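Local structure of conserved protein with 2 CBS domains (Pyrobaculum aerophilum, 2RIH) at the interface of chains A and B. The protein binds AMP through its paired CBS domains, a Bateman module, and probably serves as a sensor of adenine nucleotides. Residues are numbered along the deposited sequence; one frame, centred on the assembly and turned at random. Chains: chain A/B, Conserved protein with 2 CBS domains.

The interface of chains A and B. Residues chain A 28-29, 31-32; chain B 60-61, 63-64.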
loop_
_atom_site.group_PDB
_atom_site.type_symbol
_atom_site.label_atom_id
_atom_site.label_comp_id
_atom_site.label_asym_id
_atom_site.label_seq_id
_atom_site.Cartn_x
_atom_site.Cartn_y
_atom_site.Cartn_z
ATOM N N ALA A 28 -14.208 3.015 -2.609
ATOM C CA ALA A 28 -13.814 2.401 -1.343
ATOM C C ALA A 28 -14.507 1.070 -1.082
ATOM O O ALA A 28 -13.875 0.131 -0.610
ATOM C CB ALA A 28 -14.072 3.362 -0.183
ATOM N N THR A 29 -15.800 0.993 -1.390
ATOM C CA THR A 29 -16.585 -0.230 -1.189
ATOM C C THR A 29 -16.069 -1.372 -2.067
ATOM O O THR A 29 -15.845 -2.496 -1.583
ATOM C CB THR A 29 -18.084 0.025 -1.465
ATOM O OG1 THR A 29 -18.570 1.010 -0.541
ATOM C CG2 THR A 29 -18.917 -1.265 -1.342
ATOM N N LEU A 31 -13.081 -1.631 -3.571
ATOM C CA LEU A 31 -11.720 -1.978 -3.147
ATOM C C LEU A 31 -11.714 -2.830 -1.871
ATOM O O LEU A 31 -10.978 -3.817 -1.777
ATOM C CB LEU A 31 -10.888 -0.717 -2.922
ATOM C CG LEU A 31 -10.424 0.072 -4.153
ATOM C CD1 LEU A 31 -9.634 1.286 -3.681
ATOM C CD2 LEU A 31 -9.597 -0.805 -5.102
ATOM N N ALA A 32 -12.524 -2.440 -0.888
ATOM C CA ALA A 32 -12.634 -3.180 0.373
ATOM C C ALA A 32 -13.092 -4.619 0.125
ATOM O O ALA A 32 -12.524 -5.560 0.672
ATOM C CB ALA A 32 -13.608 -2.476 1.329
ATOM N N LEU B 60 -9.640 2.572 4.748
ATOM C CA LEU B 60 -10.419 2.306 3.536
ATOM C C LEU B 60 -11.690 1.523 3.850
ATOM O O LEU B 60 -12.777 1.875 3.390
ATOM C CB LEU B 60 -9.573 1.502 2.535
ATOM C CG LEU B 60 -10.216 1.242 1.170
ATOM C CD1 LEU B 60 -10.297 2.539 0.408
ATOM C CD2 LEU B 60 -9.440 0.199 0.377
ATOM N N ARG B 61 -11.535 0.465 4.640
ATOM C CA ARG B 61 -12.649 -0.389 5.045
ATOM C C ARG B 61 -13.627 0.361 5.959
ATOM O O ARG B 61 -14.827 0.142 5.879
ATOM C CB ARG B 61 -12.111 -1.661 5.721
ATOM C CG ARG B 61 -13.141 -2.770 5.919
ATOM C CD ARG B 61 -12.495 -4.167 5.976
ATOM N NE ARG B 61 -12.082 -4.653 4.651
ATOM C CZ ARG B 61 -10.827 -4.865 4.245
ATOM N NH1 ARG B 61 -9.787 -4.661 5.050
ATOM N NH2 ARG B 61 -10.610 -5.309 3.007
ATOM N N VAL B 63 -14.249 3.590 5.744
ATOM C CA VAL B 63 -14.986 4.392 4.765
ATOM C C VAL B 63 -16.077 3.557 4.082
ATOM O O VAL B 63 -17.233 3.981 4.003
ATOM C CB VAL B 63 -14.025 5.010 3.696
ATOM C CG1 VAL B 63 -14.807 5.717 2.571
ATOM C CG2 VAL B 63 -13.042 5.973 4.364
ATOM N N ALA B 64 -15.706 2.371 3.599
ATOM C CA ALA B 64 -16.654 1.450 2.961
ATOM C C ALA B 64 -17.857 1.166 3.863
ATOM O O ALA B 64 -18.996 1.140 3.393
ATOM C CB ALA B 64 -15.958 0.142 2.588
#
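A:Ala32 and B:Ala64 meet methyl to methyl, their CB atoms 3.7 Å apart, in a close approach of two helices. B:Ala64 CB also lies 3.8 Å from A:Thr29 CA, so the methyl rests against the backbone of the opposite helix. The small alanine side chains probably allow the helices to come this near. Beside them, B:Leu60 reaches over with both branches of its isobutyl group. Its CG stands anti to the backbone N (chi1 -175°), which helps point the branched end at chain A. CD2 touches A:Leu31 CB at 3.7 Å, while CD1 lies 3.9 Å from A:Ala28 CB. The A:Ala28 methyl, through CB, also touches B:Val63 CG1, at 3.7 Å.

A hydrogen bond borders this apolar patch. B:Arg61 NH2, a terminal guanidinium nitrogen, donates to the main-chain A:Ala32 O at 3.0 Å. The bond is fairly straight, 160° at the hydrogen. The oxygen lies at the guanidinium edge, almost in its plane, and the donor comes in on a carbonyl lone pair. A bend at chi3 (-76°) in the arginine chain helps bring NH2 to this oxygen. B:Arg61 is also a known AMP-binding residue, although no AMP is bound to this chain in the model; a coupling between interface and pocket is possible. With an alanine in place of B:Arg61, the A:Ala32 carbonyl is likely to lose this donor, and the AMP site would probably lose a contact too.

Both helices belong to the first CBS domain of their chains. Helix 24-34 of chain A packs here against helix 56-64 of chain B, and the two-fold axis repeats the contact with the chains exchanged.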